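Local coordinates for protein inositol-1-monophosphatase SuhB (Mycobacterium tuberculosis, PDB 2Q74) that probably catalyses the magnesium-dependent dephosphorylation of inositol 1-phosphate to free myo-inositol, a key metabolite in mycobacteria, at residues 170-182 and 195-208. Numbering follows the deposited sequence.
Sequences DELSMALLGTGFG and LAHVVPLVRDVRRI
Leu177 O accepts Arg206 N at 2.7 Å and also takes a CA-H...O contact from Val205, two groups of one strand gripping a single carbonyl. These two strands belong to a beta-alpha-beta unit: strand 176-181, helix 188-198 and strand 204-206, the last running parallel to the first as the outermost strand, within this chain, of a mixed five-stranded sheet. Leu177 N in turn reaches Asp204 O in an almost straight bond of 3.1 Å, and Thr179 N meets Arg206 O at 2.9 Å, so that the bonds alternate as parallel strands require. Side chains then sort by face. On the helix side, the Leu177 and Val198 side chains cross at about a right angle, CD2 to CG2 3.9 Å apart, while Thr179 and Leu195 approach tip to tip, CG2 to CD2. On the other face, Leu176 lies beside Asp204; its CD1 also sits over the guanidinium of Arg206, which probably binds the substrate, as in related enzymes. Arg206 bends at chi2 (-61°) and again at chi3 (118°), bringing NE above the carbonyl plane of Val205 O at 3.2 Å and NH2 to a salt bridge with Asp204 OD2 whose hydrogen bond is weak; together they probably limit how the guanidinium turns. Arg188 of the second subunit makes a weak, long ion pair with the same aspartate, placing this edge near the dimer interface. Farther along, the Arg207 guanidinium is modelled over one face of the Phe181 ring, cation-pi fashion, though too close at NH2 for the exact fit to be trusted; Thr179 OG1 lies over the opposite guanidinium face.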
# COMPACT_ATOMS: atom_id res chain seq x y z
N ASP A 170 11.55 -19.91 -3.35
CA ASP A 170 12.97 -20.37 -3.47
C ASP A 170 13.81 -19.39 -4.27
O ASP A 170 14.95 -19.12 -3.89
CB ASP A 170 13.04 -21.72 -4.18
CG ASP A 170 12.31 -22.78 -3.43
OD1 ASP A 170 12.15 -22.62 -2.20
OD2 ASP A 170 11.89 -23.77 -4.08
N GLU A 171 13.28 -18.91 -5.38
CA GLU A 171 14.02 -18.03 -6.25
C GLU A 171 13.74 -16.58 -5.89
O GLU A 171 12.60 -16.12 -5.96
CB GLU A 171 13.68 -18.29 -7.72
CG GLU A 171 14.11 -19.67 -8.24
CD GLU A 171 12.92 -20.55 -8.64
OE1 GLU A 171 12.16 -20.99 -7.75
OE2 GLU A 171 12.76 -20.78 -9.86
N LEU A 172 14.80 -15.87 -5.53
CA LEU A 172 14.71 -14.44 -5.24
C LEU A 172 14.09 -13.64 -6.37
O LEU A 172 13.57 -12.60 -6.12
CB LEU A 172 16.10 -13.87 -4.91
CG LEU A 172 16.18 -12.42 -4.40
CD1 LEU A 172 15.45 -12.25 -3.05
CD2 LEU A 172 17.67 -12.00 -4.30
N SER A 173 14.15 -14.13 -7.61
CA SER A 173 13.49 -13.47 -8.75
C SER A 173 11.99 -13.67 -8.74
O SER A 173 11.28 -13.10 -9.55
CB SER A 173 14.01 -14.05 -10.07
OG SER A 173 13.63 -15.40 -10.20
N MET A 174 11.53 -14.49 -7.81
CA MET A 174 10.12 -14.77 -7.62
C MET A 174 9.57 -14.08 -6.36
O MET A 174 8.39 -14.24 -6.03
CB MET A 174 9.93 -16.28 -7.51
CG MET A 174 10.15 -17.01 -8.81
SD MET A 174 8.71 -16.88 -9.88
CE MET A 174 8.97 -15.35 -10.83
N ALA A 175 10.42 -13.34 -5.67
CA ALA A 175 10.08 -12.78 -4.38
C ALA A 175 9.51 -11.36 -4.52
O ALA A 175 10.00 -10.56 -5.31
CB ALA A 175 11.29 -12.79 -3.48
N LEU A 176 8.45 -11.07 -3.76
CA LEU A 176 7.91 -9.72 -3.66
C LEU A 176 8.51 -9.04 -2.43
O LEU A 176 8.31 -9.48 -1.29
CB LEU A 176 6.39 -9.78 -3.56
CG LEU A 176 5.60 -8.50 -3.52
CD1 LEU A 176 5.79 -7.73 -4.80
CD2 LEU A 176 4.15 -8.89 -3.31
N LEU A 177 9.25 -7.97 -2.68
CA LEU A 177 10.03 -7.32 -1.66
C LEU A 177 9.42 -5.98 -1.27
O LEU A 177 9.13 -5.15 -2.12
CB LEU A 177 11.44 -7.09 -2.17
CG LEU A 177 12.41 -6.38 -1.23
CD1 LEU A 177 12.85 -7.30 -0.08
CD2 LEU A 177 13.58 -5.91 -2.04
N GLY A 178 9.26 -5.77 0.04
CA GLY A 178 8.86 -4.48 0.56
C GLY A 178 10.06 -3.69 1.05
O GLY A 178 11.03 -4.24 1.58
N THR A 179 10.03 -2.39 0.87
CA THR A 179 11.08 -1.53 1.44
C THR A 179 10.53 -0.24 1.95
O THR A 179 9.39 0.11 1.71
CB THR A 179 12.18 -1.20 0.42
OG1 THR A 179 11.59 -0.77 -0.82
CG2 THR A 179 13.00 -2.41 0.18
N GLY A 180 11.37 0.46 2.69
CA GLY A 180 11.08 1.80 3.14
C GLY A 180 12.34 2.61 3.20
O GLY A 180 13.45 2.09 3.02
N PHE A 181 12.16 3.91 3.41
CA PHE A 181 13.26 4.83 3.67
C PHE A 181 13.26 5.05 5.17
O PHE A 181 12.25 5.48 5.74
CB PHE A 181 13.06 6.14 2.91
CG PHE A 181 13.22 6.01 1.41
CD1 PHE A 181 12.29 6.57 0.55
CD2 PHE A 181 14.30 5.33 0.87
CE1 PHE A 181 12.44 6.46 -0.82
CE2 PHE A 181 14.45 5.22 -0.50
CZ PHE A 181 13.52 5.79 -1.34
N GLY A 182 14.38 4.71 5.80
CA GLY A 182 14.50 4.72 7.25
C GLY A 182 15.15 5.99 7.74
O GLY A 182 16.00 6.57 7.06
N LEU A 195 18.53 0.12 -4.00
CA LEU A 195 17.35 -0.63 -4.39
C LEU A 195 17.27 -0.86 -5.88
O LEU A 195 16.89 -1.94 -6.31
CB LEU A 195 16.06 0.08 -3.93
CG LEU A 195 15.80 0.04 -2.42
CD1 LEU A 195 14.48 0.73 -2.03
CD2 LEU A 195 15.84 -1.42 -1.90
N ALA A 196 17.63 0.15 -6.66
CA ALA A 196 17.64 -0.00 -8.11
C ALA A 196 18.47 -1.24 -8.48
O ALA A 196 18.09 -1.99 -9.36
CB ALA A 196 18.16 1.25 -8.77
N HIS A 197 19.56 -1.48 -7.77
CA HIS A 197 20.38 -2.65 -8.05
C HIS A 197 19.68 -3.97 -7.75
O HIS A 197 19.86 -4.95 -8.47
CB HIS A 197 21.70 -2.59 -7.27
CG HIS A 197 22.61 -1.48 -7.70
ND1 HIS A 197 23.79 -1.21 -7.05
CD2 HIS A 197 22.50 -0.56 -8.69
CE1 HIS A 197 24.38 -0.18 -7.63
NE2 HIS A 197 23.61 0.23 -8.63
N VAL A 198 18.89 -4.02 -6.68
CA VAL A 198 18.19 -5.26 -6.31
C VAL A 198 16.87 -5.45 -7.08
O VAL A 198 16.40 -6.58 -7.23
CB VAL A 198 18.01 -5.39 -4.76
CG1 VAL A 198 18.12 -4.06 -4.07
CG2 VAL A 198 16.72 -6.08 -4.41
N VAL A 199 16.32 -4.36 -7.60
CA VAL A 199 15.05 -4.38 -8.36
C VAL A 199 14.98 -5.46 -9.46
O VAL A 199 13.99 -6.18 -9.57
CB VAL A 199 14.74 -2.97 -8.99
CG1 VAL A 199 13.69 -3.08 -10.12
CG2 VAL A 199 14.28 -1.98 -7.93
N PRO A 200 16.01 -5.58 -10.30
CA PRO A 200 15.96 -6.63 -11.32
C PRO A 200 16.18 -8.05 -10.80
O PRO A 200 15.91 -9.00 -11.52
CB PRO A 200 17.10 -6.24 -12.27
CG PRO A 200 18.06 -5.54 -11.40
CD PRO A 200 17.23 -4.77 -10.42
N LEU A 201 16.65 -8.21 -9.58
CA LEU A 201 16.85 -9.54 -9.01
C LEU A 201 15.59 -10.10 -8.36
O LEU A 201 15.62 -11.25 -7.90
CB LEU A 201 17.93 -9.50 -7.94
CG LEU A 201 19.32 -9.11 -8.42
CD1 LEU A 201 20.22 -8.93 -7.21
CD2 LEU A 201 19.88 -10.15 -9.36
N VAL A 202 14.52 -9.30 -8.30
CA VAL A 202 13.28 -9.70 -7.61
C VAL A 202 12.04 -9.51 -8.45
O VAL A 202 12.01 -8.70 -9.38
CB VAL A 202 13.07 -8.94 -6.28
CG1 VAL A 202 14.16 -9.29 -5.27
CG2 VAL A 202 12.97 -7.42 -6.52
N ARG A 203 11.00 -10.26 -8.09
CA ARG A 203 9.71 -10.24 -8.79
C ARG A 203 9.17 -8.84 -8.96
O ARG A 203 8.91 -8.44 -10.08
CB ARG A 203 8.72 -11.06 -7.99
CG ARG A 203 7.38 -11.33 -8.62
CD ARG A 203 6.57 -12.11 -7.57
NE ARG A 203 5.31 -12.62 -8.07
CZ ARG A 203 5.17 -13.72 -8.79
NH1 ARG A 203 6.22 -14.44 -9.16
NH2 ARG A 203 3.95 -14.07 -9.19
N ASP A 204 8.98 -8.11 -7.85
CA ASP A 204 8.48 -6.72 -7.86
C ASP A 204 8.79 -6.10 -6.48
O ASP A 204 9.27 -6.77 -5.57
CB ASP A 204 6.98 -6.65 -8.17
CG ASP A 204 6.54 -5.27 -8.76
OD1 ASP A 204 7.30 -4.29 -8.69
OD2 ASP A 204 5.40 -5.16 -9.30
N VAL A 205 8.53 -4.82 -6.32
CA VAL A 205 8.82 -4.11 -5.09
C VAL A 205 7.55 -3.43 -4.59
O VAL A 205 6.73 -3.00 -5.38
CB VAL A 205 9.98 -3.06 -5.33
CG1 VAL A 205 10.32 -2.28 -4.08
CG2 VAL A 205 11.21 -3.76 -5.83
N ARG A 206 7.41 -3.35 -3.27
CA ARG A 206 6.31 -2.64 -2.64
C ARG A 206 6.86 -1.60 -1.65
O ARG A 206 7.82 -1.88 -0.91
CB ARG A 206 5.38 -3.63 -1.91
CG ARG A 206 4.44 -4.49 -2.79
CD ARG A 206 3.43 -3.65 -3.64
NE ARG A 206 3.67 -3.88 -5.08
CZ ARG A 206 2.96 -4.69 -5.86
NH1 ARG A 206 1.91 -5.34 -5.39
NH2 ARG A 206 3.27 -4.84 -7.14
N ARG A 207 6.28 -0.39 -1.64
CA ARG A 207 6.65 0.65 -0.68
C ARG A 207 5.41 1.25 -0.09
O ARG A 207 4.78 2.16 -0.67
CB ARG A 207 7.53 1.70 -1.38
CG ARG A 207 7.81 3.05 -0.65
CD ARG A 207 8.84 2.93 0.46
NE ARG A 207 10.28 3.16 0.16
CZ ARG A 207 10.92 3.06 -1.02
NH1 ARG A 207 10.32 2.79 -2.17
NH2 ARG A 207 12.24 3.27 -1.04
N ILE A 208 5.09 0.82 1.11
CA ILE A 208 3.80 1.02 1.73
C ILE A 208 3.75 2.11 2.80
O ILE A 208 2.69 2.69 3.03
CB ILE A 208 3.29 -0.33 2.27
CG1 ILE A 208 2.87 -1.20 1.09
CG2 ILE A 208 2.12 -0.19 3.28
CD1 ILE A 208 2.55 -2.61 1.49